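Local coordinates for protein putative pyridoxamine 5-phosphate-dependent dehydrase, Wbdk (Escherichia coli O55:H7, PDB 2GMU) that removes the C3'-hydroxyl group of GDP-4-keto-6-deoxy-D-mannose by a combined transamination and deoxygenation on the route to L-colitose of the O-antigen, at residues I132-L137 and I156-D161; E160-S165 and K173-F178; R215-T220 and G248-P253. All coordinates share one frame; numbering follows the deposited sequence.

Interaction 1: residues I132-L137 and I156-D161; sequences ILTVNL and IILLED. With PDG (N-({3-hydroxy-2-methyl-5-[(phosphonooxy)methyl]pyridin-4-yl}methyl)-D-glutamic acid), chain D.
Leu-133 presses its CD1 methyl against CB of Leu-159 at 3.4 Å, a close contact for two carbons, the side chains crossing. On the other face of this parallel strand pair, Thr-134 CG2 meets Leu-158 CD1. The Thr-134 hydroxyl sits between its own N and carbonyl carbon (chi1 63°), a position from which OG1 reaches back to Leu-159 O at 2.9 Å. That carbonyl also accepts Thr-134 N, so two bonds from one residue grip it. Packing is looser at the C-terminal end, where Val-135 and Asp-161 lie side by side, CG2 to CB 4.0 Å, and polar links take over. A water bridges Asn-136 O and Asp-161 O. Asn-136 ND2 donates to Glu-160 OE1 at 3.1 Å; OE1 lies in the amide plane and accepts on its anti lone pair, Gly-179 N bonds OE2, and Asn-142 ND2 donates to Asn-136 OD1. Asp-161 OD2, bonded also by Thr-93 and Asn-62, lies 2.8 Å from pyridine N1 of PDG, the pairing familiar in this aminotransferase fold. The two strands belong to a beta-alpha-beta unit: helix 144-151 packs over Thr-134, helix 58-71 meets Leu-133 and Leu-159, and strands 82-86 and 181-185 flank the pair.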
loop_
_atom_site.group_PDB
_atom_site.type_symbol
_atom_site.label_atom_id
_atom_site.label_comp_id
_atom_site.label_asym_id
_atom_site.label_seq_id
_atom_site.Cartn_x
_atom_site.Cartn_y
_atom_site.Cartn_z
ATOM N N ILE A 132 18.577 -10.963 10.575
ATOM C CA ILE A 132 18.014 -12.235 10.229
ATOM C C ILE A 132 16.503 -12.104 10.136
ATOM O O ILE A 132 15.789 -11.811 11.102
ATOM C CB ILE A 132 18.399 -13.307 11.235
ATOM C CG1 ILE A 132 19.915 -13.398 11.317
ATOM C CG2 ILE A 132 17.788 -14.647 10.822
ATOM C CD1 ILE A 132 20.404 -14.091 12.578
ATOM N N LEU A 133 16.006 -12.299 8.938
ATOM C CA LEU A 133 14.583 -12.200 8.792
ATOM C C LEU A 133 14.014 -13.596 8.738
ATOM O O LEU A 133 14.141 -14.284 7.728
ATOM C CB LEU A 133 14.175 -11.372 7.565
ATOM C CG LEU A 133 12.670 -11.411 7.287
ATOM C CD1 LEU A 133 11.901 -10.894 8.499
ATOM C CD2 LEU A 133 12.353 -10.565 6.060
ATOM N N THR A 134 13.428 -14.008 9.853
ATOM C CA THR A 134 12.850 -15.333 9.929
ATOM C C THR A 134 11.415 -15.310 9.465
ATOM O O THR A 134 10.763 -14.270 9.454
ATOM C CB THR A 134 12.907 -15.968 11.333
ATOM O OG1 THR A 134 12.152 -15.210 12.257
ATOM C CG2 THR A 134 14.346 -16.084 11.794
ATOM N N VAL A 135 10.961 -16.497 9.094
ATOM C CA VAL A 135 9.625 -16.736 8.632
ATOM C C VAL A 135 9.089 -17.959 9.333
ATOM O O VAL A 135 9.752 -18.996 9.381
ATOM C CB VAL A 135 9.583 -16.966 7.125
ATOM C CG1 VAL A 135 8.137 -17.191 6.694
ATOM C CG2 VAL A 135 10.163 -15.767 6.387
ATOM N N ASN A 136 7.890 -17.838 9.893
ATOM C CA ASN A 136 7.279 -18.974 10.558
ATOM C C ASN A 136 6.336 -19.623 9.557
ATOM O O ASN A 136 5.214 -19.153 9.327
ATOM C CB ASN A 136 6.558 -18.551 11.837
ATOM C CG ASN A 136 7.542 -17.946 12.794
ATOM O OD1 ASN A 136 8.567 -18.560 13.102
ATOM N ND2 ASN A 136 7.244 -16.744 13.262
ATOM N N LEU A 137 6.834 -20.691 8.931
ATOM C CA LEU A 137 6.109 -21.376 7.885
ATOM C C LEU A 137 4.928 -22.253 8.244
ATOM O O LEU A 137 5.049 -23.167 9.053
ATOM C CB LEU A 137 7.060 -22.115 6.945
ATOM C CG LEU A 137 6.696 -21.979 5.474
ATOM C CD1 LEU A 137 7.147 -20.622 4.968
ATOM C CD2 LEU A 137 7.378 -23.076 4.662
ATOM N N ILE A 156 22.948 -8.329 15.912
ATOM C CA ILE A 156 22.216 -8.757 14.758
ATOM C C ILE A 156 20.749 -8.552 15.047
ATOM O O ILE A 156 20.250 -8.951 16.089
ATOM C CB ILE A 156 22.499 -10.229 14.473
ATOM C CG1 ILE A 156 23.932 -10.375 13.979
ATOM C CG2 ILE A 156 21.507 -10.784 13.444
ATOM C CD1 ILE A 156 24.614 -11.664 14.419
ATOM N N ILE A 157 20.056 -7.915 14.132
ATOM C CA ILE A 157 18.645 -7.698 14.342
ATOM C C ILE A 157 17.839 -8.918 13.920
ATOM O O ILE A 157 18.029 -9.456 12.827
ATOM C CB ILE A 157 18.156 -6.462 13.597
ATOM C CG1 ILE A 157 18.845 -5.221 14.153
ATOM C CG2 ILE A 157 16.638 -6.348 13.725
ATOM C CD1 ILE A 157 18.855 -4.051 13.179
ATOM N N LEU A 158 16.935 -9.335 14.800
ATOM C CA LEU A 158 16.053 -10.452 14.539
ATOM C C LEU A 158 14.677 -9.944 14.138
ATOM O O LEU A 158 14.051 -9.162 14.855
ATOM C CB LEU A 158 15.896 -11.386 15.747
ATOM C CG LEU A 158 14.867 -12.482 15.473
ATOM C CD1 LEU A 158 15.465 -13.519 14.528
ATOM C CD2 LEU A 158 14.432 -13.157 16.771
ATOM N N LEU A 159 14.216 -10.405 12.989
ATOM C CA LEU A 159 12.910 -10.026 12.501
ATOM C C LEU A 159 12.081 -11.265 12.207
ATOM O O LEU A 159 12.619 -12.358 11.970
ATOM C CB LEU A 159 13.012 -9.141 11.242
ATOM C CG LEU A 159 13.796 -7.852 11.486
ATOM C CD1 LEU A 159 14.024 -7.124 10.171
ATOM C CD2 LEU A 159 13.034 -6.926 12.434
ATOM N N GLU A 160 10.760 -11.075 12.213
ATOM C CA GLU A 160 9.857 -12.171 11.919
ATOM C C GLU A 160 8.745 -11.815 10.942
ATOM O O GLU A 160 8.073 -10.787 11.071
ATOM C CB GLU A 160 9.113 -12.691 13.169
ATOM C CG GLU A 160 9.961 -13.207 14.334
ATOM C CD GLU A 160 9.066 -13.734 15.416
ATOM O OE1 GLU A 160 8.404 -14.748 15.294
ATOM O OE2 GLU A 160 9.046 -12.971 16.477
ATOM N N ASP A 161 8.530 -12.712 9.990
ATOM C CA ASP A 161 7.413 -12.603 9.079
ATOM C C ASP A 161 6.475 -13.667 9.625
ATOM O O ASP A 161 6.691 -14.874 9.420
ATOM C CB ASP A 161 7.737 -12.895 7.604
ATOM C CG ASP A 161 6.510 -12.837 6.734
ATOM O OD1 ASP A 161 5.370 -13.007 7.165
ATOM O OD2 ASP A 161 6.799 -12.610 5.468
HETATM N N1 PDG D . 4.476 -13.060 3.920
HETATM C C2 PDG D . 4.233 -14.360 3.930
HETATM C C2A PDG D . 5.268 -15.329 4.441
HETATM C C3 PDG D . 3.022 -14.838 3.468
HETATM O O3 PDG D . 2.722 -16.156 3.465
HETATM C C4 PDG D . 2.088 -13.931 3.007
HETATM C C4A PDG D . 0.728 -14.481 2.517
HETATM C C5 PDG D . 2.362 -12.552 2.957
HETATM C C6 PDG D . 3.580 -12.168 3.487
HETATM C C5A PDG D . 1.328 -11.704 2.600
HETATM O OP4 PDG D . 0.318 -11.125 3.290
HETATM P P PDG D . -0.745 -10.416 2.328
HETATM O OP1 PDG D . -1.303 -11.419 1.392
HETATM O OP2 PDG D . -1.896 -9.845 3.312
HETATM O OP3 PDG D . -0.099 -9.184 1.492
HETATM N NA PDG D . 0.738 -14.616 1.088
HETATM C CAA PDG D . -0.467 -14.715 0.415
HETATM C CBA PDG D . -0.548 -14.866 -1.116
HETATM C CGA PDG D . -2.035 -15.023 -1.506
HETATM C CDA PDG D . -2.677 -13.650 -1.820
HETATM O OE1 PDG D . -2.311 -12.582 -1.199
HETATM O OE2 PDG D . -3.596 -13.577 -2.709
HETATM C CA PDG D . -1.768 -14.669 1.213
HETATM O OA PDG D . -2.325 -15.769 1.584
HETATM O OXT PDG D . -2.285 -13.528 1.490
HETATM O O HOH W 1 4.717 -16.655 8.373
#

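Interaction 2: residues E160-S165 and K173-F178; sequences EDNCES and KCAGTF. With PDG (N-({3-hydroxy-2-methyl-5-[(phosphonooxy)methyl]pyridin-4-yl}methyl)-D-glutamic acid), chain D.
Glu-160 lays its carboxylate against the turn at Gly-176, its CD 3.6 Å from Gly-176 CA, and takes backbone N-H groups with both oxygens. Gly-176 N donates to OE1 at 2.9 Å, coming from above the carboxylate plane, 38° out of it. Phe-178 N approaches OE2 closely but at a poor angle, a weak bond; Gly-179 N is the stronger partner of OE2. The same oxygen sits at the edge of the Phe-178 ring, near its plane, and 3.1 Å from Phe-178 CB. The glutamate reaches this far because its chain is extended beyond CG (chi2 -177°). With several N-H groups turned on it in a buried place, the carboxylate is probably kept ionised.

Beside it, Asn-162 sets its amide along Ala-175: OD1 lies 3.4 Å from Ala-175 CB, and the same oxygen is bonded by Asn-136 ND2. The loop that receives the glutamate is a type II beta turn from Cys-174 to Thr-177, with Gly-176 at positive phi (108°), a backbone shape that suits glycine. Thr-177 closes the turn twice on Cys-174 O, through its N and, at 2.6 Å, through OG1, which in turn takes Lys-173 NZ. Lys-173 then runs its CD over one face of the Phe-178 ring, 3.5 Å above the plane.

On the other side of the 160-165 segment, Cys-163 N bonds Asp-161 OD1 in an Asx turn, consistent with steadying the aspartate at the pyridine nitrogen. Cys-163 sets its CB over one face of the pyridine, 3.7 Å from N1, and Glu-164 OE2 comes within 2.5 Å of PDG O3. A turn laid over the ring, just after the strand that carries the aspartate, is characteristic of the cofactor site in the aminotransferase fold.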
loop_
_atom_site.group_PDB
_atom_site.type_symbol
_atom_site.label_atom_id
_atom_site.label_comp_id
_atom_site.label_asym_id
_atom_site.label_seq_id
_atom_site.Cartn_x
_atom_site.Cartn_y
_atom_site.Cartn_z
ATOM N N GLU A 160 10.760 -11.075 12.213
ATOM C CA GLU A 160 9.857 -12.171 11.919
ATOM C C GLU A 160 8.745 -11.815 10.942
ATOM O O GLU A 160 8.073 -10.787 11.071
ATOM C CB GLU A 160 9.113 -12.691 13.169
ATOM C CG GLU A 160 9.961 -13.207 14.334
ATOM C CD GLU A 160 9.066 -13.734 15.416
ATOM O OE1 GLU A 160 8.404 -14.748 15.294
ATOM O OE2 GLU A 160 9.046 -12.971 16.477
ATOM N N ASP A 161 8.530 -12.712 9.990
ATOM C CA ASP A 161 7.413 -12.603 9.079
ATOM C C ASP A 161 6.475 -13.667 9.625
ATOM O O ASP A 161 6.691 -14.874 9.420
ATOM C CB ASP A 161 7.737 -12.895 7.604
ATOM C CG ASP A 161 6.510 -12.837 6.734
ATOM O OD1 ASP A 161 5.370 -13.007 7.165
ATOM O OD2 ASP A 161 6.799 -12.610 5.468
ATOM N N ASN A 162 5.481 -13.216 10.381
ATOM C CA ASN A 162 4.543 -14.136 10.995
ATOM C C ASN A 162 3.197 -14.191 10.292
ATOM O O ASN A 162 2.193 -14.527 10.910
ATOM C CB ASN A 162 4.351 -13.823 12.491
ATOM C CG ASN A 162 3.808 -14.994 13.279
ATOM O OD1 ASN A 162 4.326 -16.109 13.190
ATOM N ND2 ASN A 162 2.756 -14.739 14.038
ATOM N N CYS A 163 3.194 -13.894 8.997
ATOM C CA CYS A 163 1.991 -13.901 8.184
ATOM C C CYS A 163 1.252 -15.226 8.067
ATOM O O CYS A 163 0.076 -15.238 7.732
ATOM C CB CYS A 163 2.197 -13.238 6.809
ATOM S SG CYS A 163 2.481 -11.459 7.027
ATOM N N GLU A 164 1.912 -16.348 8.325
ATOM C CA GLU A 164 1.238 -17.650 8.223
ATOM C C GLU A 164 1.093 -18.325 9.563
ATOM O O GLU A 164 0.526 -19.410 9.663
ATOM C CB GLU A 164 2.020 -18.642 7.336
ATOM C CG GLU A 164 2.341 -18.052 5.950
ATOM C CD GLU A 164 3.175 -18.969 5.095
ATOM O OE1 GLU A 164 3.635 -20.029 5.481
ATOM O OE2 GLU A 164 3.344 -18.502 3.882
ATOM N N SER A 165 1.629 -17.693 10.598
ATOM C CA SER A 165 1.604 -18.354 11.868
ATOM C C SER A 165 0.975 -17.621 13.029
ATOM O O SER A 165 1.351 -17.795 14.192
ATOM C CB SER A 165 2.991 -18.885 12.158
ATOM O OG SER A 165 3.428 -19.604 11.023
ATOM N N LYS A 173 5.652 -18.519 24.343
ATOM C CA LYS A 173 5.724 -17.187 23.795
ATOM C C LYS A 173 5.156 -17.148 22.392
ATOM O O LYS A 173 5.446 -18.028 21.585
ATOM C CB LYS A 173 7.139 -16.642 23.846
ATOM C CG LYS A 173 7.167 -15.146 23.605
ATOM C CD LYS A 173 8.553 -14.512 23.686
ATOM C CE LYS A 173 8.530 -13.007 23.414
ATOM N NZ LYS A 173 7.360 -12.324 23.998
ATOM N N CYS A 174 4.361 -16.112 22.130
ATOM C CA CYS A 174 3.703 -15.903 20.846
ATOM C C CYS A 174 4.629 -15.539 19.711
ATOM O O CYS A 174 5.378 -14.559 19.783
ATOM C CB CYS A 174 2.615 -14.814 20.883
ATOM S SG CYS A 174 1.112 -15.335 21.732
ATOM N N ALA A 175 4.495 -16.324 18.648
ATOM C CA ALA A 175 5.246 -16.102 17.441
ATOM C C ALA A 175 4.920 -14.687 16.966
ATOM O O ALA A 175 3.766 -14.263 17.004
ATOM C CB ALA A 175 4.824 -17.155 16.417
ATOM N N GLY A 176 5.937 -13.949 16.541
ATOM C CA GLY A 176 5.765 -12.582 16.076
ATOM C C GLY A 176 6.323 -11.579 17.069
ATOM O O GLY A 176 6.610 -10.429 16.721
ATOM N N THR A 177 6.476 -12.031 18.312
ATOM C CA THR A 177 6.971 -11.195 19.385
ATOM C C THR A 177 8.389 -11.523 19.751
ATOM O O THR A 177 8.926 -10.961 20.690
ATOM C CB THR A 177 6.092 -11.307 20.635
ATOM O OG1 THR A 177 6.287 -12.587 21.180
ATOM C CG2 THR A 177 4.635 -11.158 20.222
ATOM N N PHE A 178 8.999 -12.423 19.004
ATOM C CA PHE A 178 10.382 -12.765 19.283
ATOM C C PHE A 178 11.336 -11.754 18.671
ATOM O O PHE A 178 12.295 -11.332 19.301
ATOM C CB PHE A 178 10.765 -14.172 18.793
ATOM C CG PHE A 178 10.108 -15.238 19.618
ATOM C CD1 PHE A 178 8.817 -15.673 19.321
ATOM C CD2 PHE A 178 10.757 -15.804 20.717
ATOM C CE1 PHE A 178 8.194 -16.662 20.089
ATOM C CE2 PHE A 178 10.151 -16.799 21.492
ATOM C CZ PHE A 178 8.861 -17.228 21.177
HETATM N N1 PDG D . 4.476 -13.060 3.920
HETATM C C2 PDG D . 4.233 -14.360 3.930
HETATM C C2A PDG D . 5.268 -15.329 4.441
HETATM C C3 PDG D . 3.022 -14.838 3.468
HETATM O O3 PDG D . 2.722 -16.156 3.465
HETATM C C4 PDG D . 2.088 -13.931 3.007
HETATM C C4A PDG D . 0.728 -14.481 2.517
HETATM C C5 PDG D . 2.362 -12.552 2.957
HETATM C C6 PDG D . 3.580 -12.168 3.487
HETATM C C5A PDG D . 1.328 -11.704 2.600
HETATM O OP4 PDG D . 0.318 -11.125 3.290
HETATM P P PDG D . -0.745 -10.416 2.328
HETATM O OP1 PDG D . -1.303 -11.419 1.392
HETATM O OP2 PDG D . -1.896 -9.845 3.312
HETATM O OP3 PDG D . -0.099 -9.184 1.492
HETATM N NA PDG D . 0.738 -14.616 1.088
HETATM C CAA PDG D . -0.467 -14.715 0.415
HETATM C CBA PDG D . -0.548 -14.866 -1.116
HETATM C CGA PDG D . -2.035 -15.023 -1.506
HETATM C CDA PDG D . -2.677 -13.650 -1.820
HETATM O OE1 PDG D . -2.311 -12.582 -1.199
HETATM O OE2 PDG D . -3.596 -13.577 -2.709
HETATM C CA PDG D . -1.768 -14.669 1.213
HETATM O OA PDG D . -2.325 -15.769 1.584
HETATM O OXT PDG D . -2.285 -13.528 1.490
#

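Interaction 3: residues R215-T220 and G248-P253; sequences RAHGWT and GYNVRP. With PDG (N-({3-hydroxy-2-methyl-5-[(phosphonooxy)methyl]pyridin-4-yl}methyl)-D-glutamic acid), chain E.
His-217 stands nearly upright on the Arg-252 guanidinium, its NE2 over one face, planes 83° apart; NH1 sits at the edge of the imidazole in return. At the guanidinium edge PDG OE2 lies in plane, and Trp-219 CH2 near it. The indole offers one face to Ala-216 O and to His-217 CD2, the latter 3.7 Å above the plane and offset toward the rim, and its NE1 is bonded to Asn-222. At the edge of the imidazole, in plane, is the phosphate oxygen PDG OP3.

Arg-252 and His-217 grip the side-chain carboxylate of the glutamate part, with Trp-219 packed beside it. Arg-252 NH1 donates to OE2 at 2.8 Å and nearly straight (170°), and NH2 reaches OE1 at 3.2 Å, a bidentate grip on the carboxylate. His-217 NE2 adds a weak bond to OE1. The guanidinium arrives by a bend at chi3 (-51°), and Glu-196 of the second subunit forms a salt bridge with its NE. This is the dimer-shared site of the DegT/DnrJ/EryC1/StrS family: Asn-250 ND2 donates to the phosphate oxygen OP3 at 3.0 Å, and Gly-58, Ser-59, Glu-164, Ser-185 and His-190 of the second subunit also bond the adduct.

Two backbone bonds flank the single bridge of Ala-216 with Asn-250 and join the loops: Val-251 N to Arg-215 O, and His-217 N to Tyr-249 O at 2.7 Å. An Asx turn, Arg-252 N to Asn-250 OD1, fixes the amide beside the histidine, whose CE1 lies 3.7 Å from Asn-250 CB. His-217 itself stands in a type I' turn from Ala-216 to Trp-219, and Trp-90 of the second subunit meets its ring edge-to-face.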
loop_
_atom_site.group_PDB
_atom_site.type_symbol
_atom_site.label_atom_id
_atom_site.label_comp_id
_atom_site.label_asym_id
_atom_site.label_seq_id
_atom_site.Cartn_x
_atom_site.Cartn_y
_atom_site.Cartn_z
ATOM N N ARG A 215 3.253 5.108 7.773
ATOM C CA ARG A 215 2.038 4.432 7.348
ATOM C C ARG A 215 1.134 5.428 6.656
ATOM O O ARG A 215 0.344 5.121 5.750
ATOM C CB ARG A 215 1.269 3.910 8.563
ATOM C CG ARG A 215 -0.176 3.497 8.253
ATOM C CD ARG A 215 -0.873 2.754 9.397
ATOM N NE ARG A 215 -1.123 3.635 10.544
ATOM C CZ ARG A 215 -1.818 3.323 11.649
ATOM N NH1 ARG A 215 -2.379 2.129 11.866
ATOM N NH2 ARG A 215 -1.938 4.250 12.595
ATOM N N ALA A 216 1.253 6.657 7.144
ATOM C CA ALA A 216 0.407 7.701 6.634
ATOM C C ALA A 216 1.095 9.001 6.333
ATOM O O ALA A 216 1.157 9.875 7.194
ATOM C CB ALA A 216 -0.705 7.981 7.627
ATOM N N HIS A 217 1.557 9.092 5.089
ATOM C CA HIS A 217 2.153 10.277 4.532
ATOM C C HIS A 217 3.427 10.805 5.172
ATOM O O HIS A 217 3.906 11.868 4.776
ATOM C CB HIS A 217 1.075 11.379 4.381
ATOM C CG HIS A 217 -0.200 10.903 3.724
ATOM N ND1 HIS A 217 -0.262 10.588 2.371
ATOM C CD2 HIS A 217 -1.447 10.702 4.245
ATOM C CE1 HIS A 217 -1.510 10.214 2.107
ATOM N NE2 HIS A 217 -2.250 10.273 3.214
ATOM N N GLY A 218 4.015 10.098 6.132
ATOM C CA GLY A 218 5.234 10.631 6.730
ATOM C C GLY A 218 4.939 11.939 7.476
ATOM O O GLY A 218 5.776 12.833 7.601
ATOM N N TRP A 219 3.709 12.035 7.977
ATOM C CA TRP A 219 3.257 13.196 8.716
ATOM C C TRP A 219 3.281 12.957 10.223
ATOM O O TRP A 219 3.652 11.874 10.691
ATOM C CB TRP A 219 1.880 13.696 8.224
ATOM C CG TRP A 219 0.709 12.809 8.547
ATOM C CD1 TRP A 219 0.640 11.807 9.478
ATOM C CD2 TRP A 219 -0.574 12.866 7.923
ATOM N NE1 TRP A 219 -0.602 11.239 9.478
ATOM C CE2 TRP A 219 -1.376 11.883 8.545
ATOM C CE3 TRP A 219 -1.121 13.674 6.928
ATOM C CZ2 TRP A 219 -2.707 11.678 8.156
ATOM C CZ3 TRP A 219 -2.433 13.488 6.563
ATOM C CH2 TRP A 219 -3.218 12.495 7.166
ATOM N N THR A 220 2.844 13.968 10.974
ATOM C CA THR A 220 2.840 13.913 12.431
ATOM C C THR A 220 1.479 13.737 13.088
ATOM O O THR A 220 1.397 13.578 14.309
ATOM C CB THR A 220 3.507 15.180 13.010
ATOM O OG1 THR A 220 2.733 16.316 12.682
ATOM C CG2 THR A 220 4.917 15.365 12.460
ATOM N N GLY A 248 7.478 8.170 3.893
ATOM C CA GLY A 248 6.681 6.970 4.078
ATOM C C GLY A 248 5.834 6.624 2.874
ATOM O O GLY A 248 6.263 6.712 1.722
ATOM N N TYR A 249 4.607 6.236 3.183
ATOM C CA TYR A 249 3.609 5.823 2.214
ATOM C C TYR A 249 2.227 6.134 2.751
ATOM O O TYR A 249 2.046 6.785 3.774
ATOM C CB TYR A 249 3.673 4.272 2.159
ATOM C CG TYR A 249 5.035 3.750 1.752
ATOM C CD1 TYR A 249 6.024 3.466 2.696
ATOM C CD2 TYR A 249 5.339 3.592 0.397
ATOM C CE1 TYR A 249 7.277 3.003 2.293
ATOM C CE2 TYR A 249 6.593 3.146 -0.020
ATOM C CZ TYR A 249 7.566 2.845 0.934
ATOM O OH TYR A 249 8.805 2.396 0.522
ATOM N N ASN A 250 1.244 5.618 2.045
ATOM C CA ASN A 250 -0.134 5.667 2.478
ATOM C C ASN A 250 -0.555 4.223 2.403
ATOM O O ASN A 250 -0.876 3.732 1.320
ATOM C CB ASN A 250 -1.138 6.564 1.723
ATOM C CG ASN A 250 -2.579 6.311 2.176
ATOM O OD1 ASN A 250 -2.825 5.622 3.180
ATOM N ND2 ASN A 250 -3.553 6.842 1.440
ATOM N N VAL A 251 -0.481 3.539 3.539
ATOM C CA VAL A 251 -0.861 2.144 3.577
ATOM C C VAL A 251 -1.840 1.906 4.697
ATOM O O VAL A 251 -1.852 0.862 5.349
ATOM C CB VAL A 251 0.310 1.168 3.620
ATOM C CG1 VAL A 251 1.142 1.298 2.346
ATOM C CG2 VAL A 251 1.185 1.416 4.843
ATOM N N ARG A 252 -2.665 2.918 4.907
ATOM C CA ARG A 252 -3.652 2.832 5.952
ATOM C C ARG A 252 -4.660 1.747 5.651
ATOM O O ARG A 252 -4.998 1.499 4.498
ATOM C CB ARG A 252 -4.419 4.136 6.055
ATOM C CG ARG A 252 -3.635 5.257 6.711
ATOM C CD ARG A 252 -4.452 6.543 6.741
ATOM N NE ARG A 252 -5.001 6.873 5.429
ATOM C CZ ARG A 252 -5.202 8.110 4.985
ATOM N NH1 ARG A 252 -4.923 9.185 5.717
ATOM N NH2 ARG A 252 -5.696 8.273 3.765
ATOM N N PRO A 253 -5.164 1.120 6.696
ATOM C CA PRO A 253 -6.183 0.127 6.488
ATOM C C PRO A 253 -7.518 0.872 6.536
ATOM O O PRO A 253 -7.610 2.023 6.979
ATOM C CB PRO A 253 -6.125 -0.779 7.719
ATOM C CG PRO A 253 -5.581 0.107 8.829
ATOM C CD PRO A 253 -4.909 1.296 8.150
HETATM N N1 PDG E . -0.953 13.532 -4.625
HETATM C C2 PDG E . -1.520 14.724 -4.452
HETATM C C2A PDG E . -1.038 15.929 -5.210
HETATM C C3 PDG E . -2.573 14.867 -3.567
HETATM O O3 PDG E . -3.178 16.054 -3.350
HETATM C C4 PDG E . -3.028 13.761 -2.893
HETATM C C4A PDG E . -4.221 13.943 -1.944
HETATM C C5 PDG E . -2.421 12.508 -3.050
HETATM C C6 PDG E . -1.387 12.435 -3.971
HETATM C C5A PDG E . -3.035 11.423 -2.396
HETATM O OP4 PDG E . -3.929 10.447 -2.692
HETATM P P PDG E . -4.331 9.583 -1.391
HETATM O OP1 PDG E . -4.902 10.429 -0.332
HETATM O OP2 PDG E . -5.434 8.507 -1.856
HETATM O OP3 PDG E . -3.032 8.809 -0.817
HETATM N NA PDG E . -3.743 14.018 -0.610
HETATM C CAA PDG E . -4.555 13.684 0.390
HETATM C CBA PDG E . -4.051 13.745 1.845
HETATM C CGA PDG E . -5.202 13.449 2.816
HETATM C CDA PDG E . -5.208 11.961 3.210
HETATM O OE1 PDG E . -4.932 11.055 2.344
HETATM O OE2 PDG E . -5.496 11.635 4.419
HETATM C CA PDG E . -5.996 13.237 0.068
HETATM O OA PDG E . -6.205 12.272 -0.752
HETATM O OXT PDG E . -6.988 13.844 0.603
#

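Overall arrangement
Interactions 1 and 2 are one continuous piece: they share Glu-160 and Asp-161 of strand 157-161, their centres are about 9 Å apart, and both touch the same PDG, which Asn-250 and Arg-252 of the second subunit also reach. Asn-136 O lies 2.5 Å from Ser-165 OG, a probable hydrogen bond linking the loop after strand 129-135 to the turn after strand 157-161. Interaction 3 stands apart, its centre about 24 Å from either and its nearest atoms about 14 Å from interaction 1 and 13 Å from interaction 2. It serves the other PDG, where Glu-164 of the second subunit bonds it; by the dimer symmetry the counterparts of interactions 1 and 2 probably complete that site.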